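Local coordinates for autoinducer 2 sensor kinase/phosphatase LuxQ (PDB 3C38), which senses the AI-2-LuxP complex in quorum sensing, switching from a phosphorelay histidine kinase to a phosphatase when AI-2 is present, at residues 166-171 and 178-183; 186-191 and 199-204. One frame throughout, in Å; residues are numbered along the deposited sequence.

Contact 1 (166-171 and 178-183); sequences ALLENI and ENLVLA
Leu168 of helix 165-174 and Leu180 of strand 179-184 press their side chains together, and these two bury more surface than any other residues of the contact. The methyls of Leu168 divide the work. CD2 lies against the Leu180 side chain, 3.5 Å from Leu180 CD1, while Leu168 CD1 reaches the strand backbone, 3.5 Å from Leu180 O. Both torsions of Leu168 sit away from staggered positions (chi1 -133°), which may reflect strain or an imprecisely placed side chain. Leu180 turns CG beside its own backbone N (chi1 -62°) and extends onward, which carries CD1 up to the helix between Leu168 and Ile171, one turn apart. There Leu180 CD1 meets Leu168 O at 3.7 Å and Ile171 CG2 also at 3.7 Å; the Ile171 side chain runs at about a right angle to that of Leu180. The fold is that of the Cache-clan periplasmic sensor domain: the helix lies over one face of an antiparallel sheet of four strands, and the axes of segments 166-171 and 179-183 approach to 8.5 Å. Val181, pointing to the other face, touches Leu201, Val204 and Val205 of helix 201-205. Leu182, two residues along from Leu180, again points to the helix, its CB 4.2 Å from Leu168 CG. Leu182 also packs on Val190 of the neighbouring strand 187-191 and on Val234 of strand 228-239.

Contact 2 (186-191 and 199-204); sequences TTPLVS and YSLDYV
Pro188 sets CB and CG of its ring against Leu201, the first residue of helix 201-205. Its CG lies 4.0 Å from Leu201 CD2, and its CB is almost as near the same methyl, at 4.1 Å; the ring and the leucine side chain meet at a slant. At Leu189 the strand turns a corner, and the Leu189 side chain packs on Leu161, Asn162 and Val184 instead. Val190 points away from the helix. Ser191 brings the chain back to Leu201: Leu201 CD1 is 4.0 Å from Ser191 CB and equally 4.0 Å from Ser191 OG. Against a methyl this is van der Waals packing; the hydrogen-bonding partner of Ser191 OG is the backbone N of Leu193. With CG anti to the backbone N (chi1 173°), the Leu201 side chain reaches over to the strand, and its fork at CG sets CD2 against Pro188 and CD1 against Ser191. The Leu201 side chain also rests on Val181 of strand 179-184. Ser200 holds the start of the helix by N-capping, its OG accepting from Tyr203 N at 3.2 Å with an N-H...O angle of 156°, while Val204 N bonds back to Ser200 O. The contact thus joins an N-capped short helix to an edge strand with a classic beta bulge, in which Leu189 and Val190 both face Leu182.

Contact 1 closes before contact 2 opens along the chain, and their centres lie about 11 Å apart, on the same side of the chain's centre. Both use one antiparallel sheet: strand 179-184 carries contact 1, and the next strand, 187-191, is its neighbour and an outermost strand of that sheet. Two probable backbone hydrogen bonds join them, Leu182 O to Leu189 N (2.6 Å) and Leu182 N to Val190 O (2.8 Å). Helix 165-174 and helix 201-205 cover opposite faces of strand 179-184, so the two contacts help sandwich this part of the LuxQ periplasmic sensor domain between helices.

Contact 1 (166-171 and 178-183)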
loop_
_atom_site.group_PDB
_atom_site.type_symbol
_atom_site.label_atom_id
_atom_site.label_comp_id
_atom_site.label_asym_id
_atom_site.label_seq_id
_atom_site.Cartn_x
_atom_site.Cartn_y
_atom_site.Cartn_z
ATOM N N ALA A 166 -0.191 -9.881 4.899
ATOM C CA ALA A 166 -1.633 -9.895 4.673
ATOM C C ALA A 166 -1.999 -9.549 3.237
ATOM O O ALA A 166 -2.864 -10.189 2.635
ATOM C CB ALA A 166 -2.336 -8.928 5.654
ATOM N N LEU A 167 -1.347 -8.536 2.685
ATOM C CA LEU A 167 -1.627 -8.137 1.313
ATOM C C LEU A 167 -1.325 -9.255 0.308
ATOM O O LEU A 167 -2.156 -9.593 -0.540
ATOM C CB LEU A 167 -0.801 -6.907 0.937
ATOM C CG LEU A 167 -0.886 -6.584 -0.559
ATOM C CD1 LEU A 167 -2.309 -6.167 -0.879
ATOM C CD2 LEU A 167 0.085 -5.489 -0.939
ATOM N N LEU A 168 -0.127 -9.822 0.413
ATOM C CA LEU A 168 0.320 -10.869 -0.497
ATOM C C LEU A 168 -0.469 -12.166 -0.364
ATOM O O LEU A 168 -0.775 -12.816 -1.358
ATOM C CB LEU A 168 1.794 -11.176 -0.249
ATOM C CG LEU A 168 2.711 -11.281 -1.462
ATOM C CD1 LEU A 168 3.822 -12.303 -1.169
ATOM C CD2 LEU A 168 1.907 -11.666 -2.689
ATOM N N GLU A 169 -0.754 -12.552 0.874
ATOM C CA GLU A 169 -1.499 -13.773 1.155
ATOM C C GLU A 169 -2.916 -13.653 0.600
ATOM O O GLU A 169 -3.482 -14.610 0.072
ATOM C CB GLU A 169 -1.535 -14.022 2.670
ATOM C CG GLU A 169 -2.565 -15.055 3.110
ATOM C CD GLU A 169 -2.275 -16.441 2.564
ATOM O OE1 GLU A 169 -3.184 -17.296 2.641
ATOM O OE2 GLU A 169 -1.145 -16.671 2.064
ATOM N N ASN A 170 -3.483 -12.462 0.721
ATOM C CA ASN A 170 -4.820 -12.199 0.217
ATOM C C ASN A 170 -4.845 -12.380 -1.309
ATOM O O ASN A 170 -5.841 -12.842 -1.877
ATOM C CB ASN A 170 -5.217 -10.784 0.605
ATOM C CG ASN A 170 -6.436 -10.305 -0.128
ATOM O OD1 ASN A 170 -7.570 -10.669 0.217
ATOM N ND2 ASN A 170 -6.219 -9.491 -1.163
ATOM N N ILE A 171 -3.744 -12.034 -1.978
ATOM C CA ILE A 171 -3.664 -12.198 -3.426
ATOM C C ILE A 171 -3.417 -13.674 -3.761
ATOM O O ILE A 171 -3.958 -14.202 -4.740
ATOM C CB ILE A 171 -2.526 -11.351 -4.025
ATOM C CG1 ILE A 171 -2.841 -9.866 -3.863
ATOM C CG2 ILE A 171 -2.330 -11.686 -5.510
ATOM C CD1 ILE A 171 -1.751 -8.969 -4.410
ATOM N N GLU A 178 -0.115 -21.396 -5.312
ATOM C CA GLU A 178 0.636 -22.201 -4.353
ATOM C C GLU A 178 1.415 -21.296 -3.413
ATOM O O GLU A 178 1.377 -21.452 -2.194
ATOM C CB GLU A 178 1.646 -23.071 -5.081
ATOM C CG GLU A 178 1.380 -24.545 -5.064
ATOM C CD GLU A 178 2.509 -25.296 -5.740
ATOM O OE1 GLU A 178 3.590 -25.453 -5.114
ATOM O OE2 GLU A 178 2.311 -25.698 -6.907
ATOM N N ASN A 179 2.151 -20.368 -4.011
ATOM C CA ASN A 179 2.969 -19.427 -3.270
ATOM C C ASN A 179 3.256 -18.215 -4.139
ATOM O O ASN A 179 3.286 -18.303 -5.378
ATOM C CB ASN A 179 4.308 -20.066 -2.867
ATOM C CG ASN A 179 4.254 -20.751 -1.511
ATOM O OD1 ASN A 179 3.891 -20.146 -0.501
ATOM N ND2 ASN A 179 4.638 -22.011 -1.481
ATOM N N LEU A 180 3.467 -17.085 -3.477
ATOM C CA LEU A 180 3.795 -15.845 -4.162
ATOM C C LEU A 180 4.967 -15.154 -3.476
ATOM O O LEU A 180 5.210 -15.326 -2.279
ATOM C CB LEU A 180 2.601 -14.882 -4.176
ATOM C CG LEU A 180 1.298 -15.260 -4.880
ATOM C CD1 LEU A 180 0.292 -14.139 -4.608
ATOM C CD2 LEU A 180 1.505 -15.453 -6.386
ATOM N N VAL A 181 5.692 -14.367 -4.258
ATOM C CA VAL A 181 6.816 -13.593 -3.753
ATOM C C VAL A 181 6.736 -12.212 -4.396
ATOM O O VAL A 181 6.749 -12.091 -5.627
ATOM C CB VAL A 181 8.178 -14.206 -4.147
ATOM C CG1 VAL A 181 9.290 -13.326 -3.595
ATOM C CG2 VAL A 181 8.298 -15.643 -3.631
ATOM N N LEU A 182 6.632 -11.176 -3.576
ATOM C CA LEU A 182 6.579 -9.823 -4.100
ATOM C C LEU A 182 7.999 -9.301 -3.994
ATOM O O LEU A 182 8.595 -9.294 -2.917
ATOM C CB LEU A 182 5.619 -8.944 -3.288
ATOM C CG LEU A 182 5.565 -7.459 -3.686
ATOM C CD1 LEU A 182 5.179 -7.335 -5.155
ATOM C CD2 LEU A 182 4.559 -6.719 -2.813
ATOM N N ALA A 183 8.549 -8.872 -5.122
ATOM C CA ALA A 183 9.917 -8.388 -5.116
ATOM C C ALA A 183 10.152 -7.175 -5.995
ATOM O O ALA A 183 9.323 -6.822 -6.832
ATOM C CB ALA A 183 10.855 -9.514 -5.544
#

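Contact 2 (186-191 and 199-204)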
loop_
_atom_site.group_PDB
_atom_site.type_symbol
_atom_site.label_atom_id
_atom_site.label_comp_id
_atom_site.label_asym_id
_atom_site.label_seq_id
_atom_site.Cartn_x
_atom_site.Cartn_y
_atom_site.Cartn_z
ATOM N N THR A 186 15.673 -8.113 -7.626
ATOM C CA THR A 186 16.071 -9.410 -7.104
ATOM C C THR A 186 15.816 -9.468 -5.606
ATOM O O THR A 186 15.941 -10.522 -4.983
ATOM C CB THR A 186 17.562 -9.673 -7.431
ATOM O OG1 THR A 186 17.639 -10.738 -8.386
ATOM C CG2 THR A 186 18.378 -10.017 -6.174
ATOM N N THR A 187 15.424 -8.330 -5.044
ATOM C CA THR A 187 15.161 -8.224 -3.622
ATOM C C THR A 187 13.693 -8.441 -3.266
ATOM O O THR A 187 12.804 -7.725 -3.734
ATOM C CB THR A 187 15.601 -6.859 -3.110
ATOM O OG1 THR A 187 16.957 -6.631 -3.508
ATOM C CG2 THR A 187 15.505 -6.803 -1.597
ATOM N N PRO A 188 13.423 -9.440 -2.426
ATOM C CA PRO A 188 12.053 -9.746 -2.010
ATOM C C PRO A 188 11.516 -8.751 -0.980
ATOM O O PRO A 188 12.224 -8.381 -0.042
ATOM C CB PRO A 188 12.174 -11.151 -1.411
ATOM C CG PRO A 188 13.442 -11.689 -2.008
ATOM C CD PRO A 188 14.343 -10.504 -1.997
ATOM N N LEU A 189 10.268 -8.323 -1.159
ATOM C CA LEU A 189 9.633 -7.429 -0.200
ATOM C C LEU A 189 8.879 -8.295 0.809
ATOM O O LEU A 189 8.998 -8.121 2.016
ATOM C CB LEU A 189 8.669 -6.476 -0.902
ATOM C CG LEU A 189 9.359 -5.460 -1.807
ATOM C CD1 LEU A 189 8.332 -4.448 -2.316
ATOM C CD2 LEU A 189 10.466 -4.746 -1.014
ATOM N N VAL A 190 8.111 -9.249 0.308
ATOM C CA VAL A 190 7.365 -10.148 1.182
ATOM C C VAL A 190 7.121 -11.439 0.412
ATOM O O VAL A 190 7.080 -11.434 -0.821
ATOM C CB VAL A 190 6.014 -9.519 1.658
ATOM C CG1 VAL A 190 5.083 -9.287 0.487
ATOM C CG2 VAL A 190 5.364 -10.424 2.701
ATOM N N SER A 191 6.978 -12.539 1.147
ATOM C CA SER A 191 6.782 -13.862 0.564
ATOM C C SER A 191 5.790 -14.683 1.372
ATOM O O SER A 191 5.644 -14.476 2.584
ATOM C CB SER A 191 8.127 -14.594 0.534
ATOM O OG SER A 191 7.977 -15.990 0.354
ATOM N N TYR A 199 11.380 -25.822 -3.053
ATOM C CA TYR A 199 12.099 -24.693 -3.642
ATOM C C TYR A 199 12.280 -23.574 -2.614
ATOM O O TYR A 199 11.410 -23.358 -1.764
ATOM C CB TYR A 199 11.326 -24.180 -4.861
ATOM C CG TYR A 199 9.862 -23.907 -4.578
ATOM C CD1 TYR A 199 9.461 -22.740 -3.921
ATOM C CD2 TYR A 199 8.879 -24.828 -4.940
ATOM C CE1 TYR A 199 8.125 -22.499 -3.631
ATOM C CE2 TYR A 199 7.544 -24.601 -4.657
ATOM C CZ TYR A 199 7.171 -23.434 -4.001
ATOM O OH TYR A 199 5.847 -23.221 -3.701
ATOM N N SER A 200 13.409 -22.873 -2.689
ATOM C CA SER A 200 13.694 -21.786 -1.755
ATOM C C SER A 200 13.291 -20.412 -2.305
ATOM O O SER A 200 13.049 -20.252 -3.503
ATOM C CB SER A 200 15.185 -21.760 -1.423
ATOM O OG SER A 200 15.938 -21.412 -2.569
ATOM N N LEU A 201 13.227 -19.421 -1.421
ATOM C CA LEU A 201 12.867 -18.065 -1.832
ATOM C C LEU A 201 13.870 -17.593 -2.873
ATOM O O LEU A 201 13.505 -17.006 -3.901
ATOM C CB LEU A 201 12.899 -17.118 -0.630
ATOM C CG LEU A 201 12.702 -15.632 -0.945
ATOM C CD1 LEU A 201 11.397 -15.432 -1.689
ATOM C CD2 LEU A 201 12.709 -14.838 0.345
ATOM N N ASP A 202 15.139 -17.869 -2.583
ATOM C CA ASP A 202 16.256 -17.516 -3.446
ATOM C C ASP A 202 16.061 -18.048 -4.868
ATOM O O ASP A 202 16.288 -17.335 -5.847
ATOM C CB ASP A 202 17.536 -18.082 -2.837
ATOM C CG ASP A 202 18.784 -17.595 -3.535
ATOM O OD1 ASP A 202 18.939 -17.856 -4.752
ATOM O OD2 ASP A 202 19.615 -16.952 -2.856
ATOM N N TYR A 203 15.640 -19.306 -4.976
ATOM C CA TYR A 203 15.397 -19.933 -6.275
ATOM C C TYR A 203 14.258 -19.220 -7.006
ATOM O O TYR A 203 14.372 -18.871 -8.178
ATOM C CB TYR A 203 15.023 -21.404 -6.090
ATOM C CG TYR A 203 14.273 -21.984 -7.271
ATOM C CD1 TYR A 203 14.912 -22.213 -8.499
ATOM C CD2 TYR A 203 12.906 -22.260 -7.180
ATOM C CE1 TYR A 203 14.199 -22.700 -9.597
ATOM C CE2 TYR A 203 12.183 -22.747 -8.277
ATOM C CZ TYR A 203 12.832 -22.961 -9.477
ATOM O OH TYR A 203 12.112 -23.419 -10.560
ATOM N N VAL A 204 13.149 -19.040 -6.301
ATOM C CA VAL A 204 11.990 -18.362 -6.846
ATOM C C VAL A 204 12.349 -16.964 -7.370
ATOM O O VAL A 204 11.947 -16.619 -8.480
ATOM C CB VAL A 204 10.893 -18.220 -5.785
ATOM C CG1 VAL A 204 9.683 -17.535 -6.383
ATOM C CG2 VAL A 204 10.529 -19.590 -5.223
#